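Local structure of single-stranded-DNA-specific exonuclease RecJ (Thermus thermophilus, 2ZXR) at residues V503-L508 and V525-P530; V428-L433 and L461-G466; R488-K493 and A519-A524; G466-A471 and F482-V487. The protein degrades single-stranded DNA exonucleolytically in the 5' to 3' direction, using divalent metal ions such as magnesium or manganese. All coordinates share one frame; numbering follows the deposited sequence.

Interaction 1 of 4, residues V503-L508 and V525-P530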
# COMPACT_ATOMS: atom_id res chain seq x y z
N VAL A 503 -18.44 0.68 17.58
CA VAL A 503 -17.36 0.16 16.74
C VAL A 503 -16.44 1.23 16.19
O VAL A 503 -16.74 2.43 16.20
CB VAL A 503 -17.92 -0.62 15.53
CG1 VAL A 503 -18.73 -1.82 15.98
CG2 VAL A 503 -18.78 0.29 14.69
N GLU A 504 -15.30 0.78 15.71
CA GLU A 504 -14.31 1.63 15.07
C GLU A 504 -14.10 0.94 13.73
O GLU A 504 -14.06 -0.28 13.67
CB GLU A 504 -13.00 1.64 15.86
CG GLU A 504 -12.81 2.89 16.64
CD GLU A 504 -11.54 2.89 17.42
OE1 GLU A 504 -11.14 4.00 17.80
OE2 GLU A 504 -10.95 1.79 17.66
N VAL A 505 -13.98 1.71 12.66
CA VAL A 505 -13.79 1.14 11.33
C VAL A 505 -12.68 1.84 10.56
O VAL A 505 -12.64 3.07 10.54
CB VAL A 505 -15.05 1.30 10.46
CG1 VAL A 505 -14.74 0.80 9.02
CG2 VAL A 505 -16.22 0.52 11.07
N ALA A 506 -11.82 1.04 9.93
CA ALA A 506 -10.75 1.57 9.09
C ALA A 506 -11.30 1.25 7.71
O ALA A 506 -11.42 0.07 7.35
CB ALA A 506 -9.48 0.82 9.32
N GLY A 507 -11.64 2.27 6.92
CA GLY A 507 -12.21 1.94 5.63
C GLY A 507 -11.84 2.75 4.41
O GLY A 507 -11.38 3.88 4.52
N LEU A 508 -12.09 2.16 3.25
CA LEU A 508 -11.82 2.80 1.96
C LEU A 508 -13.06 3.55 1.49
O LEU A 508 -14.16 2.99 1.46
CB LEU A 508 -11.47 1.72 0.92
CG LEU A 508 -10.23 0.88 1.25
CD1 LEU A 508 -10.26 -0.49 0.51
CD2 LEU A 508 -8.99 1.71 0.86
N VAL A 525 -12.02 -2.35 5.84
CA VAL A 525 -10.88 -3.26 5.71
C VAL A 525 -10.66 -3.86 7.10
O VAL A 525 -10.24 -5.02 7.24
CB VAL A 525 -9.58 -2.55 5.22
CG1 VAL A 525 -9.83 -1.84 3.91
CG2 VAL A 525 -9.08 -1.59 6.25
N ASP A 526 -10.91 -3.08 8.15
CA ASP A 526 -10.82 -3.63 9.50
C ASP A 526 -11.93 -2.99 10.30
O ASP A 526 -12.37 -1.87 10.01
CB ASP A 526 -9.46 -3.40 10.18
CG ASP A 526 -9.21 -4.39 11.34
OD1 ASP A 526 -10.07 -5.28 11.58
OD2 ASP A 526 -8.16 -4.30 12.03
N LEU A 527 -12.40 -3.72 11.31
CA LEU A 527 -13.50 -3.28 12.15
C LEU A 527 -13.30 -3.87 13.56
O LEU A 527 -12.91 -5.04 13.69
CB LEU A 527 -14.80 -3.77 11.52
CG LEU A 527 -16.16 -3.67 12.20
CD1 LEU A 527 -17.21 -4.15 11.20
CD2 LEU A 527 -16.21 -4.55 13.45
N ARG A 528 -13.57 -3.07 14.59
CA ARG A 528 -13.37 -3.53 15.96
C ARG A 528 -14.08 -2.72 17.05
O ARG A 528 -14.60 -1.63 16.82
CB ARG A 528 -11.88 -3.52 16.28
CG ARG A 528 -11.33 -2.10 16.40
CD ARG A 528 -9.85 -2.04 16.76
NE ARG A 528 -9.43 -0.67 17.05
CZ ARG A 528 -8.20 -0.32 17.44
NH1 ARG A 528 -7.27 -1.25 17.58
NH2 ARG A 528 -7.91 0.95 17.68
N LYS A 529 -14.08 -3.28 18.26
CA LYS A 529 -14.64 -2.58 19.41
C LYS A 529 -13.52 -1.57 19.64
O LYS A 529 -12.35 -1.92 19.53
CB LYS A 529 -14.77 -3.53 20.59
CG LYS A 529 -14.95 -2.85 21.95
CD LYS A 529 -15.10 -3.88 23.07
CE LYS A 529 -15.28 -3.22 24.43
NZ LYS A 529 -14.17 -2.28 24.72
N PRO A 530 -13.85 -0.32 19.96
CA PRO A 530 -12.82 0.70 20.18
C PRO A 530 -11.68 0.22 21.08
O PRO A 530 -11.90 -0.49 22.04
CB PRO A 530 -13.61 1.85 20.80
CG PRO A 530 -14.97 1.70 20.16
CD PRO A 530 -15.19 0.21 20.26
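Strand V503-L508 runs antiparallel to the 526-528 strand, the two axes approaching to 4.8 Å with 171° between their directions, and E504 and A506 form hydrogen-bonded pairs with R528 and D526. These strands are the two arms of a beta hairpin in the RecJ OB domain. E504 N donates to R528 O over 2.7 Å, R528 N returns a bond to E504 O, and A506 N donates to D526 O. The ladder ends in a classic beta bulge: V525 and D526 both face A506, whose O accepts from V525 N at 2.9 Å and from D526 N at a longer 3.3 Å.

On the face that carries E504 and R528, a salt bridge joins the strands. The two side chains lie alongside each other, pointing the same way, with carboxylate and guanidinium planes only 16° apart. R528 CG sits between the backbone N and the carbonyl carbon (chi1 70°), and the extended chain beyond it presents NE and NH2 side-on to a single oxygen. E504 OE2 takes NE at 3.0 Å and NH2 at 3.2 Å, both from the same face of the carboxylate and close to the guanidinium plane. NH2 also donates to A532 O, and W7 makes a cation-pi contact with the guanidinium, so strand 5-9 reaches this face too.

V505 CG2 rests against L527 CG on the other face, at 4.3 Å. At the bulge, V525 CG1 meets L508 CD1 at 3.7 Å, with the two side chains crossing at about a right angle.

Interaction 2 of 4, residues V428-L433 and L461-G466; sequences VALLDL and LFLLFG
L463 pairs in parallel with L433, and F462 packs on L431, joining the two strands of a beta-alpha-beta unit whose helix is 440-447. Followed outward, the F462 side chain begins with CB 3.7 Å from D432 O. Its CG is anti to the carbonyl carbon (chi1 -71°), and CD2 lies 3.6 Å from D432 O, which reaches the ring obliquely, with L433 O a little farther off. Beyond, CE2 and CZ both touch L431 CD1, each at 3.9 Å. The ring and the L431 side chain lie side by side and point the same way.

L463 and L433 are likewise side by side, but closer: L433 CD1 to L463 CD2 is 3.4 Å, tighter than usual for two methyls. Two backbone bonds fix the register, L431 N to L461 O and L463 N to D432 O, both 2.8 Å. One water bridges A429 O and L461 N, accepting from the latter. The carboxylate of D432 turns elsewhere, to a salt bridge with R633 of helix 624-639.

Among side chains the contact is therefore wholly apolar, made of leucine, valine and phenylalanine carbons, while the register comes from the two peptide bonds and the water links A429 O to L461 N.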
# COMPACT_ATOMS: atom_id res chain seq x y z
N VAL A 428 -2.27 -0.54 10.99
CA VAL A 428 -3.28 -0.05 10.06
C VAL A 428 -3.11 1.46 10.17
O VAL A 428 -3.30 2.03 11.25
CB VAL A 428 -4.72 -0.42 10.48
CG1 VAL A 428 -5.70 0.18 9.48
CG2 VAL A 428 -4.89 -1.93 10.53
N ALA A 429 -2.71 2.09 9.08
CA ALA A 429 -2.48 3.53 9.06
C ALA A 429 -3.76 4.27 8.64
O ALA A 429 -4.30 4.04 7.56
CB ALA A 429 -1.32 3.86 8.10
N LEU A 430 -4.24 5.15 9.50
CA LEU A 430 -5.46 5.89 9.23
C LEU A 430 -5.10 7.31 8.84
O LEU A 430 -4.34 7.97 9.54
CB LEU A 430 -6.37 5.90 10.45
CG LEU A 430 -7.23 4.69 10.81
CD1 LEU A 430 -7.67 3.96 9.56
CD2 LEU A 430 -6.46 3.77 11.71
N LEU A 431 -5.64 7.75 7.72
CA LEU A 431 -5.39 9.09 7.19
C LEU A 431 -6.07 10.14 8.05
O LEU A 431 -5.45 11.12 8.45
CB LEU A 431 -5.93 9.21 5.76
CG LEU A 431 -5.31 10.14 4.71
CD1 LEU A 431 -6.46 10.87 3.99
CD2 LEU A 431 -4.34 11.10 5.29
N ASP A 432 -7.34 9.92 8.36
CA ASP A 432 -8.08 10.90 9.13
C ASP A 432 -9.47 10.36 9.41
O ASP A 432 -9.83 9.28 8.95
CB ASP A 432 -8.19 12.17 8.29
CG ASP A 432 -8.91 13.30 9.00
OD1 ASP A 432 -9.44 14.19 8.29
OD2 ASP A 432 -8.94 13.32 10.25
N LEU A 433 -10.24 11.13 10.17
CA LEU A 433 -11.63 10.81 10.50
C LEU A 433 -12.39 11.05 9.20
O LEU A 433 -12.11 12.01 8.51
CB LEU A 433 -12.16 11.78 11.57
CG LEU A 433 -12.18 11.50 13.08
CD1 LEU A 433 -11.87 10.06 13.33
CD2 LEU A 433 -11.22 12.42 13.83
N LEU A 461 -6.92 4.98 4.04
CA LEU A 461 -8.01 4.46 4.87
C LEU A 461 -8.48 5.54 5.85
O LEU A 461 -7.66 6.23 6.47
CB LEU A 461 -7.55 3.26 5.68
CG LEU A 461 -7.14 2.02 4.90
CD1 LEU A 461 -6.37 1.10 5.85
CD2 LEU A 461 -8.37 1.34 4.31
N PHE A 462 -9.80 5.68 5.97
CA PHE A 462 -10.36 6.67 6.89
C PHE A 462 -10.89 5.95 8.13
O PHE A 462 -11.20 4.75 8.11
CB PHE A 462 -11.53 7.46 6.26
CG PHE A 462 -11.11 8.42 5.19
CD1 PHE A 462 -11.03 8.01 3.86
CD2 PHE A 462 -10.76 9.72 5.51
CE1 PHE A 462 -10.60 8.90 2.86
CE2 PHE A 462 -10.33 10.61 4.53
CZ PHE A 462 -10.25 10.20 3.19
N LEU A 463 -11.01 6.70 9.21
CA LEU A 463 -11.52 6.13 10.43
C LEU A 463 -12.95 6.60 10.58
O LEU A 463 -13.23 7.77 10.37
CB LEU A 463 -10.67 6.61 11.60
CG LEU A 463 -11.12 6.24 13.01
CD1 LEU A 463 -10.91 4.73 13.26
CD2 LEU A 463 -10.31 7.07 14.02
N LEU A 464 -13.84 5.67 10.89
CA LEU A 464 -15.24 5.97 11.15
C LEU A 464 -15.42 5.44 12.57
O LEU A 464 -14.69 4.52 13.00
CB LEU A 464 -16.19 5.26 10.21
CG LEU A 464 -16.23 5.77 8.77
CD1 LEU A 464 -14.90 5.44 8.08
CD2 LEU A 464 -17.40 5.13 8.02
N PHE A 465 -16.38 6.01 13.29
CA PHE A 465 -16.59 5.63 14.68
C PHE A 465 -18.04 5.83 15.08
O PHE A 465 -18.69 6.78 14.63
CB PHE A 465 -15.70 6.48 15.58
CG PHE A 465 -15.69 6.06 17.02
CD1 PHE A 465 -16.68 6.50 17.90
CD2 PHE A 465 -14.72 5.19 17.50
CE1 PHE A 465 -16.70 6.07 19.25
CE2 PHE A 465 -14.72 4.76 18.85
CZ PHE A 465 -15.72 5.20 19.72
N GLY A 466 -18.56 4.93 15.91
CA GLY A 466 -19.92 5.08 16.37
C GLY A 466 -20.70 3.83 16.70
O GLY A 466 -20.14 2.72 16.81
O HOH W 1 -4.46 5.28 5.21

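Interaction 3 of 4, residues R488-K493 and A519-A524; sequences RVLAWK and AYEVQA
Two neighbouring parallel strands of the OB domain meet here, R488 to A491 lying beside E521 to A524 with 20° between the strand directions. Three backbone bonds set the register: V522 N to R488 O, L490 N to V522 O, and A524 N to L490 O, the last at 2.7 Å. Where this ladder stops, a water takes W492 N and donates to A524 O.

R488 and E521 lie side by side and point the same way. The arginine chain bends at chi3 (96°), which places NE 2.6 Å from E521 OE1 in a nearly straight bond. OE1 lies close to the guanidinium plane, yet NE comes to it from above the carboxylate plane, the two planes being 49° apart; NH2 adds a weak bond to the same oxygen. The other carboxylate oxygen, OE2, is engaged by N512 ND2, so each oxygen has its own partner.

Strand 503-514 intervenes in sequence between these two strands, and a parallel pairing of the third and fifth strands is a hallmark of the OB fold. On the face with V489 and V522, V489 CG2 touches A524 CB at 3.9 Å, and A491 CB reaches the same methyl at 3.6 Å. On the other face L490 CD1 meets Q523 OE1 at 3.7 Å, the side chains crossing obliquely, while L490 CD2 sits 3.6 Å above the guanidinium plane of R488, offset toward its rim.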
# COMPACT_ATOMS: atom_id res chain seq x y z
N ARG A 488 -22.93 4.61 4.78
CA ARG A 488 -23.10 3.17 4.66
C ARG A 488 -21.78 2.45 4.49
O ARG A 488 -20.98 2.79 3.61
CB ARG A 488 -24.02 2.80 3.48
CG ARG A 488 -24.34 1.30 3.47
CD ARG A 488 -25.55 0.93 2.60
NE ARG A 488 -25.16 0.51 1.26
CZ ARG A 488 -25.23 -0.74 0.80
NH1 ARG A 488 -25.69 -1.72 1.57
NH2 ARG A 488 -24.81 -1.01 -0.43
N VAL A 489 -21.56 1.42 5.31
CA VAL A 489 -20.33 0.65 5.25
C VAL A 489 -20.59 -0.84 5.05
O VAL A 489 -21.54 -1.39 5.59
CB VAL A 489 -19.46 0.94 6.54
CG1 VAL A 489 -20.33 1.42 7.65
CG2 VAL A 489 -18.68 -0.28 6.97
N LEU A 490 -19.75 -1.47 4.23
CA LEU A 490 -19.83 -2.89 3.90
C LEU A 490 -18.65 -3.57 4.55
O LEU A 490 -17.53 -3.04 4.53
CB LEU A 490 -19.73 -3.09 2.39
CG LEU A 490 -20.79 -2.35 1.59
CD1 LEU A 490 -20.34 -2.25 0.13
CD2 LEU A 490 -22.14 -3.07 1.73
N ALA A 491 -18.89 -4.75 5.11
CA ALA A 491 -17.83 -5.45 5.81
C ALA A 491 -18.00 -6.96 5.94
O ALA A 491 -19.09 -7.50 5.81
CB ALA A 491 -17.69 -4.84 7.22
N TRP A 492 -16.89 -7.63 6.22
CA TRP A 492 -16.89 -9.07 6.45
C TRP A 492 -16.56 -9.23 7.93
O TRP A 492 -15.40 -9.15 8.34
CB TRP A 492 -15.82 -9.74 5.58
CG TRP A 492 -16.19 -9.70 4.15
CD1 TRP A 492 -16.09 -8.63 3.30
CD2 TRP A 492 -16.85 -10.74 3.42
NE1 TRP A 492 -16.65 -8.94 2.09
CE2 TRP A 492 -17.12 -10.23 2.13
CE3 TRP A 492 -17.23 -12.05 3.73
CZ2 TRP A 492 -17.77 -10.99 1.15
CZ3 TRP A 492 -17.87 -12.81 2.76
CH2 TRP A 492 -18.13 -12.28 1.48
N LYS A 493 -17.60 -9.43 8.73
CA LYS A 493 -17.42 -9.56 10.16
C LYS A 493 -16.65 -10.81 10.56
O LYS A 493 -17.10 -11.93 10.32
CB LYS A 493 -18.78 -9.54 10.88
CG LYS A 493 -18.67 -9.58 12.40
CD LYS A 493 -17.90 -8.39 12.92
CE LYS A 493 -17.83 -8.38 14.44
NZ LYS A 493 -16.98 -9.48 14.99
N ALA A 519 -23.05 5.87 -5.57
CA ALA A 519 -23.30 5.93 -4.13
C ALA A 519 -21.92 5.94 -3.44
O ALA A 519 -21.08 5.08 -3.72
CB ALA A 519 -24.10 4.71 -3.67
N TYR A 520 -21.71 6.90 -2.54
CA TYR A 520 -20.45 7.04 -1.82
C TYR A 520 -20.52 6.34 -0.50
O TYR A 520 -21.18 6.80 0.41
CB TYR A 520 -20.13 8.51 -1.67
CG TYR A 520 -19.87 9.09 -3.02
CD1 TYR A 520 -18.58 9.06 -3.57
CD2 TYR A 520 -20.92 9.54 -3.82
CE1 TYR A 520 -18.35 9.47 -4.87
CE2 TYR A 520 -20.70 9.95 -5.13
CZ TYR A 520 -19.42 9.91 -5.65
OH TYR A 520 -19.19 10.29 -6.94
N GLU A 521 -19.82 5.23 -0.40
CA GLU A 521 -19.88 4.43 0.81
C GLU A 521 -18.50 4.00 1.24
O GLU A 521 -17.51 4.32 0.58
CB GLU A 521 -20.73 3.19 0.51
CG GLU A 521 -22.01 3.55 -0.23
CD GLU A 521 -22.78 2.34 -0.70
OE1 GLU A 521 -23.97 2.22 -0.30
OE2 GLU A 521 -22.21 1.51 -1.46
N VAL A 522 -18.44 3.27 2.34
CA VAL A 522 -17.17 2.81 2.85
C VAL A 522 -17.10 1.30 2.89
O VAL A 522 -18.02 0.63 3.35
CB VAL A 522 -16.89 3.39 4.27
CG1 VAL A 522 -15.65 2.77 4.84
CG2 VAL A 522 -16.70 4.89 4.18
N GLN A 523 -16.00 0.78 2.38
CA GLN A 523 -15.75 -0.64 2.36
C GLN A 523 -14.80 -0.83 3.52
O GLN A 523 -13.66 -0.36 3.47
CB GLN A 523 -15.05 -1.03 1.06
CG GLN A 523 -14.74 -2.52 0.92
CD GLN A 523 -15.97 -3.33 0.56
OE1 GLN A 523 -16.77 -2.93 -0.30
NE2 GLN A 523 -16.13 -4.49 1.21
N ALA A 524 -15.25 -1.51 4.56
CA ALA A 524 -14.39 -1.71 5.72
C ALA A 524 -13.26 -2.72 5.47
O ALA A 524 -13.50 -3.79 4.94
CB ALA A 524 -15.24 -2.16 6.91
O HOH W 2 -14.58 -6.08 6.23

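Interaction 4 of 4, residues G466-A471 and F482-V487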
# COMPACT_ATOMS: atom_id res chain seq x y z
N GLY A 466 -18.56 4.93 15.91
CA GLY A 466 -19.92 5.08 16.37
C GLY A 466 -20.70 3.83 16.70
O GLY A 466 -20.14 2.72 16.81
N ALA A 467 -22.00 4.01 16.88
CA ALA A 467 -22.89 2.91 17.17
C ALA A 467 -23.49 2.58 15.82
O ALA A 467 -24.13 3.42 15.20
CB ALA A 467 -23.97 3.33 18.16
N PRO A 468 -23.24 1.37 15.33
CA PRO A 468 -23.76 0.94 14.03
C PRO A 468 -25.28 0.95 14.03
O PRO A 468 -25.89 0.75 15.08
CB PRO A 468 -23.19 -0.47 13.88
CG PRO A 468 -23.10 -0.94 15.31
CD PRO A 468 -22.56 0.26 16.03
N GLU A 469 -25.87 1.17 12.87
CA GLU A 469 -27.33 1.20 12.75
C GLU A 469 -27.77 0.63 11.43
O GLU A 469 -27.01 0.60 10.47
CB GLU A 469 -27.85 2.63 12.88
CG GLU A 469 -27.21 3.57 11.91
CD GLU A 469 -26.79 4.85 12.58
OE1 GLU A 469 -25.94 5.59 12.01
OE2 GLU A 469 -27.31 5.13 13.68
N GLU A 470 -29.02 0.18 11.39
CA GLU A 470 -29.61 -0.40 10.19
C GLU A 470 -28.78 -1.57 9.68
O GLU A 470 -28.67 -1.78 8.47
CB GLU A 470 -29.73 0.66 9.10
CG GLU A 470 -30.48 1.90 9.54
CD GLU A 470 -30.87 2.79 8.38
OE1 GLU A 470 -31.54 3.82 8.63
OE2 GLU A 470 -30.52 2.47 7.22
N ALA A 471 -28.22 -2.33 10.61
CA ALA A 471 -27.40 -3.48 10.25
C ALA A 471 -28.24 -4.45 9.43
O ALA A 471 -29.45 -4.54 9.62
CB ALA A 471 -26.89 -4.17 11.49
N PHE A 482 -23.98 -1.79 7.45
CA PHE A 482 -24.58 -0.98 8.51
C PHE A 482 -24.20 0.48 8.30
O PHE A 482 -23.51 0.81 7.33
CB PHE A 482 -24.11 -1.46 9.88
CG PHE A 482 -22.63 -1.38 10.09
CD1 PHE A 482 -22.06 -0.25 10.66
CD2 PHE A 482 -21.80 -2.42 9.68
CE1 PHE A 482 -20.68 -0.15 10.82
CE2 PHE A 482 -20.42 -2.34 9.83
CZ PHE A 482 -19.86 -1.20 10.40
N ARG A 483 -24.66 1.35 9.19
CA ARG A 483 -24.38 2.77 9.05
C ARG A 483 -23.73 3.43 10.24
O ARG A 483 -24.04 3.10 11.39
CB ARG A 483 -25.66 3.54 8.72
CG ARG A 483 -26.10 3.41 7.29
CD ARG A 483 -26.88 4.63 6.86
NE ARG A 483 -26.93 4.75 5.41
CZ ARG A 483 -27.44 3.83 4.60
NH1 ARG A 483 -27.97 2.72 5.11
NH2 ARG A 483 -27.42 4.02 3.28
N LEU A 484 -22.84 4.37 9.96
CA LEU A 484 -22.17 5.13 11.01
C LEU A 484 -22.29 6.59 10.62
O LEU A 484 -21.71 7.02 9.61
CB LEU A 484 -20.69 4.75 11.13
CG LEU A 484 -20.31 3.39 11.73
CD1 LEU A 484 -18.80 3.34 11.88
CD2 LEU A 484 -20.98 3.19 13.08
N LYS A 485 -23.05 7.35 11.42
CA LYS A 485 -23.27 8.77 11.18
C LYS A 485 -23.78 8.98 9.75
O LYS A 485 -23.28 9.85 9.03
CB LYS A 485 -21.98 9.56 11.38
CG LYS A 485 -21.16 9.20 12.62
CD LYS A 485 -21.92 9.47 13.90
CE LYS A 485 -21.08 9.09 15.11
NZ LYS A 485 -21.84 9.11 16.39
N GLY A 486 -24.74 8.17 9.32
CA GLY A 486 -25.28 8.32 7.98
C GLY A 486 -24.44 7.79 6.82
O GLY A 486 -24.83 7.91 5.66
N VAL A 487 -23.28 7.20 7.11
CA VAL A 487 -22.43 6.66 6.04
C VAL A 487 -22.60 5.14 5.96
O VAL A 487 -22.41 4.46 6.97
CB VAL A 487 -20.93 6.95 6.28
CG1 VAL A 487 -20.10 6.18 5.27
CG2 VAL A 487 -20.66 8.44 6.19
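P468 and F482 set the inner side of this contact: the proline CB comes to 3.4 Å from F482 CD1, reaching the ring obliquely. F482 CG stands between the backbone N and the carbonyl carbon (chi1 61°), which puts the ring beside P468. Next to it L484 CD2 reaches P468 N and G466 C, both at 3.7 Å, so its methyl lies against the backbone of 466-468.

On the opposite face E469 and R483 cross at about a right angle, with E469 CG 3.5 Å from R483 CB; their charged ends stay apart. R483 instead extends to E470, whose OE2 forms a salt bridge with NH1 at 3.3 Å, carboxylate and guanidinium being turned 59° against each other.

The backbone supplies one antiparallel hydrogen-bonded pair, R483 N donating to E469 O at 2.8 Å while the return bond from E469 N to R483 O is weak. This is consistent with the bent first strand of an OB fold, here broken into 462-466 and 471-473 with a corner at E470, lying beside the second, 479-484. From L484 to V487 the chain makes a type I' turn, its end residues exchanging two backbone bonds; within it the K485 side chain comes back so that CE lies 4.4 Å from G466 CA.

How the interactions relate
All four contacts belong to one mixed sheet. Interactions 1 and 2 have centres 8 Å apart and meet through strand 462-466 beside strand 503-514, with G507 N 2.8 Å from F462 O. G466 is common to interactions 2 and 4, and its O lies 2.8 Å from V503 N of interaction 1, a probable hydrogen bond. Interactions 1 and 3 share strand 517-528, L508 N standing 3.0 Å from Q523 O. V489 N, 2.9 Å from F482 O, ties interaction 3 to interaction 4. L464 CD2 also touches V522 CG2 at 3.9 Å, joining interactions 2 and 3. The magnesium site, at D84, D136, H160, H161 and D221, lies away from all four.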